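Long-range contacts in trans-4-hydroxy-L-proline dehydratase (Clostridioides difficile 70-100-2010, PDB 6VXC), which catalyses the dehydration of trans-4-hydroxy-L-proline to (S)-1-pyrroline-5-carboxylate by glycyl radical chemistry in the anaerobic breakdown of hydroxyproline: residues E53-Y58 with A69-H74; E63-R68 with H538-L543; P101-I106 with E293-D298; P542-I547 with K556-G561. All blocks are in the same frame, centred on the assembly; numbering follows the deposited sequence.

Interaction 1: residues E53-Y58 with A69-H74; sequences EAYKKY and ALSFKH
Ala54 and Ser71 mark where the two backbones come nearest, their CA atoms 5.0 Å apart. The end of helix 46-58 packs here on the middle of helix 64-78. The local axes pass 9.1 Å from each other at 135° between their N-to-C directions, so consecutive helices form a splayed antiparallel hairpin. Small side chains allow this approach: Ala54 CB points at the partner helix and stops 3.4 Å from Ser71 OG. That hydroxyl stands beside its own backbone N, hydrogen-bonds back to Leu67 O one turn earlier, and also brushes the CD1-CE1 side of the Tyr55 ring. At one end of the contact His74 sends its ring across to the other helix, CG anti to the backbone N (chi1 -176°). Its NE2 donates to Glu53 OE1 over 3.0 Å, nearly straight at 171°. The acceptor lies in the imidazole plane and uses its anti lone pair, while the carboxylate itself is twisted steeply against the ring. Lys57 NZ sits 4.8 Å from His74 ND1; carboxylate and ammonium probably pull the histidine's ionisation in opposite directions. At the other end Leu70 CD1 makes a CH-pi contact over the middle of the Tyr58 ring, 3.9 Å from its centroid; Lys57 CG covers the opposite face, so the phenol is held flat between the two. Deeper in, Tyr55 OH bonds to Arg68 NH2 and its ring meets Trp143 of helix 129-143. On the far flank of 69-74, Ala69 and Phe72 pack on helices 214-248 and 542-546.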
# COMPACT_ATOMS: atom_id res chain seq x y z
N GLU A 53 4.28 -7.25 -29.19
CA GLU A 53 4.65 -8.37 -30.06
C GLU A 53 3.86 -9.63 -29.73
O GLU A 53 3.46 -10.38 -30.63
CB GLU A 53 6.14 -8.66 -29.96
CG GLU A 53 7.05 -7.60 -30.54
CD GLU A 53 8.52 -7.99 -30.44
OE1 GLU A 53 8.82 -9.11 -29.98
OE2 GLU A 53 9.38 -7.16 -30.81
N ALA A 54 3.70 -9.94 -28.44
CA ALA A 54 3.02 -11.16 -28.06
C ALA A 54 1.54 -11.12 -28.43
O ALA A 54 0.99 -12.11 -28.91
CB ALA A 54 3.20 -11.43 -26.56
N TYR A 55 0.87 -9.99 -28.19
CA TYR A 55 -0.55 -9.89 -28.52
C TYR A 55 -0.77 -10.01 -30.02
O TYR A 55 -1.68 -10.72 -30.47
CB TYR A 55 -1.14 -8.59 -27.99
CG TYR A 55 -1.70 -8.68 -26.59
CD1 TYR A 55 -0.94 -9.19 -25.55
CD2 TYR A 55 -2.99 -8.26 -26.32
CE1 TYR A 55 -1.46 -9.27 -24.26
CE2 TYR A 55 -3.52 -8.33 -25.05
CZ TYR A 55 -2.75 -8.84 -24.01
OH TYR A 55 -3.28 -8.90 -22.74
N LYS A 56 0.04 -9.30 -30.81
CA LYS A 56 -0.07 -9.41 -32.26
C LYS A 56 0.13 -10.84 -32.73
O LYS A 56 -0.44 -11.25 -33.74
CB LYS A 56 0.96 -8.48 -32.93
CG LYS A 56 0.60 -7.01 -32.85
CD LYS A 56 1.72 -6.14 -33.41
CE LYS A 56 1.33 -4.68 -33.45
NZ LYS A 56 2.47 -3.84 -33.92
N LYS A 57 0.91 -11.62 -31.99
CA LYS A 57 1.11 -13.02 -32.33
C LYS A 57 -0.07 -13.88 -31.88
O LYS A 57 -0.52 -14.75 -32.63
CB LYS A 57 2.42 -13.49 -31.69
CG LYS A 57 2.99 -14.79 -32.21
CD LYS A 57 4.49 -14.86 -31.90
CE LYS A 57 5.02 -16.28 -31.90
NZ LYS A 57 6.29 -16.39 -31.12
N TYR A 58 -0.59 -13.66 -30.67
CA TYR A 58 -1.48 -14.64 -30.05
C TYR A 58 -2.91 -14.18 -29.82
O TYR A 58 -3.78 -15.04 -29.64
CB TYR A 58 -0.89 -15.10 -28.70
CG TYR A 58 0.36 -15.92 -28.83
CD1 TYR A 58 0.34 -17.16 -29.47
CD2 TYR A 58 1.57 -15.46 -28.32
CE1 TYR A 58 1.49 -17.92 -29.59
CE2 TYR A 58 2.71 -16.21 -28.43
CZ TYR A 58 2.67 -17.43 -29.07
OH TYR A 58 3.82 -18.17 -29.19
N ALA A 69 -0.25 -15.40 -20.03
CA ALA A 69 0.91 -16.24 -19.71
C ALA A 69 1.91 -16.29 -20.87
O ALA A 69 3.12 -16.16 -20.66
CB ALA A 69 0.45 -17.64 -19.34
N LEU A 70 1.41 -16.48 -22.10
CA LEU A 70 2.28 -16.47 -23.27
C LEU A 70 2.95 -15.11 -23.45
O LEU A 70 4.11 -15.03 -23.87
CB LEU A 70 1.50 -16.86 -24.52
CG LEU A 70 1.06 -18.32 -24.65
CD1 LEU A 70 0.11 -18.53 -25.85
CD2 LEU A 70 2.28 -19.22 -24.74
N SER A 71 2.23 -14.03 -23.15
CA SER A 71 2.85 -12.71 -23.27
C SER A 71 3.94 -12.51 -22.23
O SER A 71 5.00 -11.96 -22.53
CB SER A 71 1.78 -11.62 -23.15
OG SER A 71 0.83 -11.73 -24.19
N PHE A 72 3.68 -12.93 -20.98
CA PHE A 72 4.71 -12.86 -19.95
C PHE A 72 5.93 -13.68 -20.35
O PHE A 72 7.07 -13.22 -20.22
CB PHE A 72 4.15 -13.34 -18.62
CG PHE A 72 5.16 -13.33 -17.49
CD1 PHE A 72 5.62 -12.13 -16.97
CD2 PHE A 72 5.61 -14.52 -16.93
CE1 PHE A 72 6.55 -12.10 -15.93
CE2 PHE A 72 6.53 -14.50 -15.88
CZ PHE A 72 7.00 -13.29 -15.39
N LYS A 73 5.70 -14.90 -20.83
CA LYS A 73 6.82 -15.75 -21.23
C LYS A 73 7.61 -15.12 -22.36
O LYS A 73 8.85 -15.15 -22.35
CB LYS A 73 6.32 -17.13 -21.63
CG LYS A 73 7.46 -18.10 -21.96
CD LYS A 73 6.91 -19.47 -22.31
CE LYS A 73 7.99 -20.42 -22.79
NZ LYS A 73 7.36 -21.49 -23.59
N HIS A 74 6.93 -14.57 -23.35
CA HIS A 74 7.63 -13.89 -24.42
C HIS A 74 8.46 -12.74 -23.88
O HIS A 74 9.60 -12.54 -24.30
CB HIS A 74 6.62 -13.38 -25.46
CG HIS A 74 7.27 -12.75 -26.64
ND1 HIS A 74 7.91 -13.48 -27.62
CD2 HIS A 74 7.40 -11.45 -27.00
CE1 HIS A 74 8.40 -12.65 -28.53
NE2 HIS A 74 8.10 -11.42 -28.18

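Interaction 2: residues E63-R68 with H538-L543; sequences EIPVLR and HMPCPL
Arg68 lies across Pro540 where the first turns of helix 64-78 rest on a proline-rich link, the short connection between helices 506-538 and 542-546 of the pyruvate formate lyase-like fold. Followed outward, its CB passes 4.0 Å from Pro540 O and also comes near the ring of Pro542. CG sits at van der Waals distance over Pro540 CG, 3.7 Å away, the closest carbon contact between the two segments. Bends at chi2 (-64°) and chi3 (-55°) then fold the chain back, carrying CD past His538 O. NE donates to water 1 over 2.7 Å, the water lying in the guanidinium plane, and the water in turn donates to Pro540 O at 2.9 Å; a single solvent molecule thus ties the arginine to the link. Beyond NE, NH1 forms a salt bridge with Glu105 and NH2 hydrogen-bonds to Tyr55 OH, so the guanidinium has partners on all three nitrogens. One turn earlier, Ile64 sets its two branches on different neighbours: CG2 rests 3.9 Å from Pro540 CG, while CD1 approaches the His538 ring at ND1. Pro65 comes alongside the Pro540 ring, and its carbonyl O lies 3.6 Å from Pro542 CG.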
# COMPACT_ATOMS: atom_id res chain seq x y z
N GLU A 63 -7.47 -18.42 -25.15
CA GLU A 63 -8.22 -17.76 -24.09
C GLU A 63 -7.31 -16.75 -23.38
O GLU A 63 -6.09 -16.86 -23.40
CB GLU A 63 -8.77 -18.78 -23.10
CG GLU A 63 -9.58 -19.93 -23.72
CD GLU A 63 -10.95 -19.51 -24.22
OE1 GLU A 63 -11.64 -20.34 -24.87
OE2 GLU A 63 -11.34 -18.34 -23.99
N ILE A 64 -7.93 -15.74 -22.76
CA ILE A 64 -7.16 -14.62 -22.21
C ILE A 64 -6.15 -15.06 -21.16
O ILE A 64 -5.03 -14.55 -21.17
CB ILE A 64 -8.10 -13.51 -21.71
CG1 ILE A 64 -8.83 -12.90 -22.92
CG2 ILE A 64 -7.30 -12.44 -21.01
CD1 ILE A 64 -9.92 -11.93 -22.55
N PRO A 65 -6.46 -15.97 -20.24
CA PRO A 65 -5.40 -16.39 -19.30
C PRO A 65 -4.16 -16.93 -20.01
O PRO A 65 -3.04 -16.58 -19.63
CB PRO A 65 -6.09 -17.45 -18.43
CG PRO A 65 -7.46 -17.62 -18.99
CD PRO A 65 -7.78 -16.48 -19.87
N VAL A 66 -4.34 -17.75 -21.04
CA VAL A 66 -3.18 -18.24 -21.78
C VAL A 66 -2.48 -17.10 -22.51
O VAL A 66 -1.25 -17.07 -22.59
CB VAL A 66 -3.61 -19.37 -22.74
CG1 VAL A 66 -2.47 -19.73 -23.67
CG2 VAL A 66 -4.05 -20.60 -21.95
N LEU A 67 -3.25 -16.15 -23.06
CA LEU A 67 -2.64 -14.99 -23.70
C LEU A 67 -1.73 -14.22 -22.75
O LEU A 67 -0.62 -13.83 -23.11
CB LEU A 67 -3.73 -14.08 -24.27
CG LEU A 67 -3.29 -12.72 -24.84
CD1 LEU A 67 -2.30 -12.90 -25.95
CD2 LEU A 67 -4.50 -12.02 -25.37
N ARG A 68 -2.20 -13.98 -21.53
CA ARG A 68 -1.36 -13.29 -20.55
C ARG A 68 -0.10 -14.10 -20.24
O ARG A 68 1.01 -13.55 -20.20
CB ARG A 68 -2.15 -13.04 -19.27
CG ARG A 68 -3.39 -12.17 -19.44
CD ARG A 68 -3.04 -10.76 -19.89
NE ARG A 68 -2.08 -10.14 -18.98
CZ ARG A 68 -1.42 -9.02 -19.25
NH1 ARG A 68 -0.57 -8.54 -18.37
NH2 ARG A 68 -1.61 -8.38 -20.41
N HIS A 538 -9.92 -9.62 -17.95
CA HIS A 538 -8.87 -9.04 -18.77
C HIS A 538 -7.54 -8.87 -18.05
O HIS A 538 -6.55 -8.56 -18.71
CB HIS A 538 -9.33 -7.68 -19.32
CG HIS A 538 -10.65 -7.75 -20.04
ND1 HIS A 538 -10.77 -8.23 -21.32
CD2 HIS A 538 -11.90 -7.42 -19.64
CE1 HIS A 538 -12.04 -8.19 -21.69
NE2 HIS A 538 -12.75 -7.71 -20.69
N MET A 539 -7.48 -9.05 -16.74
CA MET A 539 -6.21 -9.01 -16.02
C MET A 539 -5.94 -10.30 -15.26
O MET A 539 -5.49 -10.23 -14.11
CB MET A 539 -6.18 -7.86 -15.02
CG MET A 539 -6.18 -6.47 -15.57
SD MET A 539 -6.11 -5.35 -14.15
CE MET A 539 -6.96 -3.91 -14.78
N PRO A 540 -6.20 -11.47 -15.82
CA PRO A 540 -5.83 -12.69 -15.09
C PRO A 540 -4.33 -12.68 -14.87
O PRO A 540 -3.57 -12.10 -15.63
CB PRO A 540 -6.27 -13.82 -16.03
CG PRO A 540 -6.25 -13.22 -17.38
CD PRO A 540 -6.66 -11.77 -17.19
N CYS A 541 -3.91 -13.27 -13.76
CA CYS A 541 -2.50 -13.26 -13.38
C CYS A 541 -2.05 -14.68 -13.10
O CYS A 541 -1.94 -15.09 -11.94
CB CYS A 541 -2.27 -12.32 -12.19
SG CYS A 541 -3.47 -12.51 -10.84
N PRO A 542 -1.79 -15.48 -14.14
CA PRO A 542 -1.38 -16.88 -13.91
C PRO A 542 -0.12 -17.01 -13.07
O PRO A 542 -0.03 -17.96 -12.28
CB PRO A 542 -1.15 -17.44 -15.32
CG PRO A 542 -1.64 -16.41 -16.27
CD PRO A 542 -1.75 -15.09 -15.56
N LEU A 543 0.85 -16.11 -13.18
CA LEU A 543 2.03 -16.26 -12.34
C LEU A 543 1.66 -16.11 -10.86
O LEU A 543 1.92 -17.01 -10.06
CB LEU A 543 3.14 -15.28 -12.73
CG LEU A 543 4.39 -15.33 -11.83
CD1 LEU A 543 5.02 -16.73 -11.88
CD2 LEU A 543 5.44 -14.27 -12.23
O HOH W 1 -1.15 -10.90 -16.54

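Interaction 3: residues P101-I106 with E293-D298; sequences PTYPEI and ELNIWD
Tyr103 lays one face of its ring on Asn295, and this is the tight part of the contact. Asn295 CB stands over the middle of the ring, 3.5 Å from its centroid and 14° off the normal, a close CH-pi contact. The backbone joins in, with Asn295 N 3.5 Å from Tyr103 CD2 and Leu294 C near CE2. Chi1 of Asn295 is 179°, which swings the amide away from its own N and past the CD1 side of the ring, the two planes 29° apart. Asn295 is also the centre of an inverse gamma turn, closed by a weak bond from Ile296 N to Leu294 O, and its CB points toward the tyrosine. The looser part lies beside the ring: Ile106 CD1 reaches Asn295 N at 3.8 Å and Leu294 CD2 at 4.1 Å, and Glu105 OE1 comes only within 4.4 Å of Glu293 O. All the touching residues are buried, so this looser flank is protein interior too. The polar ends are bound to residues outside the two loops: Tyr103 OH bonds to Thr291 O, and Asn295 OD1 accepts from Arg176. Glu105 OE1 takes salt bridges from Arg47 and Arg68, which would favour its ionised form despite burial. The loops are thus joined by Asn295 CB and backbone packing on a ring face and by aliphatic contacts, while other residues hold the polar ends of Tyr103, Asn295 and Glu105.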
# COMPACT_ATOMS: atom_id res chain seq x y z
N PRO A 101 9.00 0.05 -15.87
CA PRO A 101 8.30 -0.40 -17.07
C PRO A 101 6.96 0.31 -17.18
O PRO A 101 6.49 0.95 -16.24
CB PRO A 101 8.10 -1.90 -16.84
CG PRO A 101 8.97 -2.25 -15.67
CD PRO A 101 9.10 -1.01 -14.85
N THR A 102 6.34 0.19 -18.36
CA THR A 102 4.98 0.68 -18.58
C THR A 102 4.04 -0.48 -18.85
O THR A 102 4.45 -1.56 -19.29
CB THR A 102 4.88 1.66 -19.75
OG1 THR A 102 5.24 1.00 -20.96
CG2 THR A 102 5.77 2.87 -19.55
N TYR A 103 2.76 -0.23 -18.62
CA TYR A 103 1.73 -1.26 -18.63
C TYR A 103 0.54 -0.79 -19.45
O TYR A 103 -0.54 -0.52 -18.91
CB TYR A 103 1.34 -1.62 -17.19
CG TYR A 103 2.53 -2.10 -16.35
CD1 TYR A 103 3.42 -1.19 -15.79
CD2 TYR A 103 2.76 -3.45 -16.15
CE1 TYR A 103 4.51 -1.61 -15.05
CE2 TYR A 103 3.86 -3.89 -15.38
CZ TYR A 103 4.73 -2.96 -14.84
OH TYR A 103 5.83 -3.35 -14.08
N PRO A 104 0.69 -0.70 -20.78
CA PRO A 104 -0.40 -0.16 -21.62
C PRO A 104 -1.63 -1.05 -21.70
O PRO A 104 -2.69 -0.56 -22.12
CB PRO A 104 0.27 -0.01 -22.99
CG PRO A 104 1.35 -1.05 -22.99
CD PRO A 104 1.87 -1.09 -21.57
N GLU A 105 -1.55 -2.31 -21.28
CA GLU A 105 -2.76 -3.12 -21.18
C GLU A 105 -3.70 -2.61 -20.09
O GLU A 105 -4.88 -2.96 -20.09
CB GLU A 105 -2.43 -4.59 -20.92
CG GLU A 105 -1.72 -4.85 -19.59
CD GLU A 105 -0.22 -4.88 -19.73
OE1 GLU A 105 0.35 -5.99 -19.63
OE2 GLU A 105 0.38 -3.82 -20.01
N ILE A 106 -3.17 -1.84 -19.14
CA ILE A 106 -3.94 -1.27 -18.05
C ILE A 106 -4.21 0.19 -18.34
O ILE A 106 -5.36 0.63 -18.37
CB ILE A 106 -3.21 -1.43 -16.71
CG1 ILE A 106 -2.97 -2.91 -16.40
CG2 ILE A 106 -4.00 -0.75 -15.58
CD1 ILE A 106 -2.00 -3.12 -15.24
N GLU A 293 4.46 -8.99 -14.50
CA GLU A 293 3.22 -9.55 -15.01
C GLU A 293 2.13 -8.48 -15.11
O GLU A 293 1.46 -8.34 -16.14
CB GLU A 293 2.78 -10.72 -14.12
CG GLU A 293 1.39 -11.27 -14.41
CD GLU A 293 1.03 -12.56 -13.64
OE1 GLU A 293 1.08 -12.58 -12.38
OE2 GLU A 293 0.69 -13.57 -14.31
N LEU A 294 1.94 -7.70 -14.04
CA LEU A 294 0.97 -6.62 -13.98
C LEU A 294 1.51 -5.53 -13.08
O LEU A 294 2.34 -5.79 -12.20
CB LEU A 294 -0.38 -7.10 -13.46
CG LEU A 294 -1.21 -8.00 -14.38
CD1 LEU A 294 -2.28 -8.72 -13.58
CD2 LEU A 294 -1.80 -7.20 -15.55
N ASN A 295 1.01 -4.31 -13.26
CA ASN A 295 1.36 -3.17 -12.39
C ASN A 295 0.50 -3.21 -11.13
O ASN A 295 -0.46 -2.45 -10.97
CB ASN A 295 1.17 -1.85 -13.13
CG ASN A 295 1.52 -0.65 -12.25
OD1 ASN A 295 2.11 -0.81 -11.17
ND2 ASN A 295 1.20 0.55 -12.72
N ILE A 296 0.86 -4.11 -10.20
CA ILE A 296 0.02 -4.39 -9.04
C ILE A 296 0.27 -3.36 -7.93
O ILE A 296 1.39 -2.91 -7.72
CB ILE A 296 0.25 -5.83 -8.53
CG1 ILE A 296 1.76 -6.12 -8.40
CG2 ILE A 296 -0.45 -6.82 -9.44
CD1 ILE A 296 2.08 -7.49 -7.88
N TRP A 297 -0.80 -2.97 -7.24
CA TRP A 297 -0.70 -2.10 -6.08
C TRP A 297 0.23 -2.70 -5.04
O TRP A 297 0.17 -3.90 -4.75
CB TRP A 297 -2.09 -1.87 -5.46
CG TRP A 297 -2.86 -0.76 -6.12
CD1 TRP A 297 -3.91 -0.89 -6.99
CD2 TRP A 297 -2.63 0.64 -5.97
NE1 TRP A 297 -4.35 0.36 -7.38
CE2 TRP A 297 -3.58 1.31 -6.77
CE3 TRP A 297 -1.71 1.40 -5.23
CZ2 TRP A 297 -3.63 2.70 -6.85
CZ3 TRP A 297 -1.77 2.78 -5.31
CH2 TRP A 297 -2.72 3.41 -6.12
N ASP A 298 1.09 -1.86 -4.47
CA ASP A 298 1.99 -2.25 -3.36
C ASP A 298 3.00 -3.31 -3.77
O ASP A 298 3.43 -4.12 -2.94
CB ASP A 298 1.19 -2.73 -2.15
CG ASP A 298 0.30 -1.64 -1.57
OD1 ASP A 298 0.42 -0.47 -1.99
OD2 ASP A 298 -0.51 -1.95 -0.68

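Interaction 4: residues P542-I547 with K556-G561; sequences PLMSTI and KDYQRG
Asp557 and Tyr558 meet Ser545 in a loop-on-helix contact built round an Asx turn: the loop between helix 551-554 and strand 565-573 folds against the short helix 542-546. Lys556 opens the loop segment, its CG resting 3.7 Å above the plane of the Arg560 guanidinium, over the centre of one face. Asp557 comes next, and its carboxylate faces the helix start. OD1 lies 2.9 Å from Ser545 OG, whose hydroxyl is bonded to Cys541 O. OD2 has two backbone partners, Cys541 N and, two residues on, Gln559 N at 2.9 Å; the latter comes from above the carboxylate plane, 44° out of it, and makes the Asx turn. Tyr558 follows and gives the bond that joins the segments: its N donates to Ser545 OG over a short 2.6 Å, almost perfectly straight at 177°. Ser545 OG is therefore held by the loop on one hand and by Cys541, the N-cap residue of its own helix, on the other. The Tyr558 ring stands alongside Met544, both side chains pointing the same way. Met544 CG lies over one face toward the rim, 4.1 Å from the centroid, and the bend at chi2 (72°) brings SD above that same ring at 5.2 Å, a distant Met-aromatic contact. Tyr558 is about 11 Å, side chain to side chain, from Glu456, the probable proton acceptor of the active site. Gln559 then turns its NE2 to Met539 O. Arg560 pairs through NE with Asp220 of helix 214-248. At Gly561 the segment ends, its N weakly bonded to Tyr558 O at 3.5 Å.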
# COMPACT_ATOMS: atom_id res chain seq x y z
N PRO A 542 -1.79 -15.48 -14.14
CA PRO A 542 -1.38 -16.88 -13.91
C PRO A 542 -0.12 -17.01 -13.07
O PRO A 542 -0.03 -17.96 -12.28
CB PRO A 542 -1.15 -17.44 -15.32
CG PRO A 542 -1.64 -16.41 -16.27
CD PRO A 542 -1.75 -15.09 -15.56
N LEU A 543 0.85 -16.11 -13.18
CA LEU A 543 2.03 -16.26 -12.34
C LEU A 543 1.66 -16.11 -10.86
O LEU A 543 1.92 -17.01 -10.06
CB LEU A 543 3.14 -15.28 -12.73
CG LEU A 543 4.39 -15.33 -11.83
CD1 LEU A 543 5.02 -16.73 -11.88
CD2 LEU A 543 5.44 -14.27 -12.23
N MET A 544 0.98 -15.03 -10.50
CA MET A 544 0.59 -14.88 -9.10
C MET A 544 -0.22 -16.08 -8.61
O MET A 544 -0.05 -16.54 -7.48
CB MET A 544 -0.19 -13.58 -8.88
CG MET A 544 -0.61 -13.35 -7.42
SD MET A 544 0.80 -12.91 -6.36
CE MET A 544 1.12 -11.27 -6.98
N SER A 545 -1.09 -16.62 -9.47
CA SER A 545 -1.93 -17.73 -9.06
C SER A 545 -1.11 -18.95 -8.64
O SER A 545 -1.55 -19.72 -7.78
CB SER A 545 -2.91 -18.10 -10.17
OG SER A 545 -3.75 -17.00 -10.50
N THR A 546 0.07 -19.16 -9.24
CA THR A 546 0.84 -20.36 -8.92
C THR A 546 1.31 -20.40 -7.47
O THR A 546 1.57 -21.48 -6.95
CB THR A 546 2.06 -20.50 -9.84
OG1 THR A 546 2.96 -19.41 -9.61
CG2 THR A 546 1.65 -20.56 -11.34
N ILE A 547 1.40 -19.25 -6.80
CA ILE A 547 1.99 -19.21 -5.47
C ILE A 547 0.99 -18.78 -4.40
O ILE A 547 1.40 -18.49 -3.28
CB ILE A 547 3.23 -18.30 -5.44
CG1 ILE A 547 2.85 -16.89 -5.88
CG2 ILE A 547 4.37 -18.91 -6.28
CD1 ILE A 547 3.93 -15.86 -5.65
N LYS A 556 -8.43 -22.16 -10.41
CA LYS A 556 -9.06 -20.85 -10.51
C LYS A 556 -8.02 -19.76 -10.30
O LYS A 556 -7.29 -19.76 -9.31
CB LYS A 556 -10.20 -20.72 -9.50
CG LYS A 556 -10.97 -19.42 -9.67
CD LYS A 556 -12.03 -19.25 -8.59
CE LYS A 556 -13.22 -20.16 -8.81
NZ LYS A 556 -14.37 -19.72 -7.95
N ASP A 557 -7.98 -18.82 -11.25
CA ASP A 557 -7.00 -17.75 -11.23
C ASP A 557 -7.20 -16.84 -10.00
O ASP A 557 -8.32 -16.60 -9.55
CB ASP A 557 -7.11 -16.94 -12.51
CG ASP A 557 -5.99 -15.93 -12.66
OD1 ASP A 557 -4.87 -16.33 -13.05
OD2 ASP A 557 -6.22 -14.74 -12.37
N TYR A 558 -6.09 -16.32 -9.49
CA TYR A 558 -6.13 -15.42 -8.34
C TYR A 558 -7.03 -14.22 -8.59
O TYR A 558 -7.74 -13.76 -7.68
CB TYR A 558 -4.70 -14.96 -8.01
CG TYR A 558 -4.57 -13.89 -6.95
CD1 TYR A 558 -4.51 -14.20 -5.61
CD2 TYR A 558 -4.43 -12.55 -7.32
CE1 TYR A 558 -4.37 -13.21 -4.65
CE2 TYR A 558 -4.29 -11.56 -6.37
CZ TYR A 558 -4.26 -11.89 -5.05
OH TYR A 558 -4.12 -10.88 -4.14
N GLN A 559 -7.05 -13.70 -9.82
CA GLN A 559 -7.84 -12.52 -10.12
C GLN A 559 -9.34 -12.80 -10.22
O GLN A 559 -10.11 -11.86 -10.39
CB GLN A 559 -7.36 -11.87 -11.42
CG GLN A 559 -7.41 -10.34 -11.43
CD GLN A 559 -6.23 -9.70 -10.69
OE1 GLN A 559 -6.22 -9.61 -9.47
NE2 GLN A 559 -5.23 -9.26 -11.45
N ARG A 560 -9.79 -14.05 -10.10
CA ARG A 560 -11.23 -14.27 -10.11
C ARG A 560 -11.68 -15.16 -8.96
O ARG A 560 -12.72 -15.81 -9.05
CB ARG A 560 -11.71 -14.83 -11.45
CG ARG A 560 -11.29 -16.25 -11.79
CD ARG A 560 -11.83 -16.67 -13.18
NE ARG A 560 -11.50 -18.06 -13.50
CZ ARG A 560 -12.26 -19.10 -13.19
NH1 ARG A 560 -13.41 -18.93 -12.56
NH2 ARG A 560 -11.87 -20.33 -13.53
N GLY A 561 -10.93 -15.18 -7.86
CA GLY A 561 -11.37 -15.83 -6.64
C GLY A 561 -10.66 -17.10 -6.25
O GLY A 561 -11.16 -17.82 -5.39

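From the N terminus, interaction 1 closes first, a short hairpin of helices 46-58 and 64-78. Interaction 2 starts inside that hairpin, on 63-68, and crosses it, reaching some 470 residues along to 538-543. Within this long loop nests interaction 3, which joins the loop after strand 99-101 to the loop that follows helix 276-293. Interaction 4 begins on the stretch where interaction 2 ends and closes a small local loop beyond helix 542-546. Arg68 links interactions 1, 2 and 3 through Tyr55 and Glu105, and Glu293 ties interaction 3 to the backbone N of Leu543 and Met544. The N-terminal helices are thus joined to the region round 538-561.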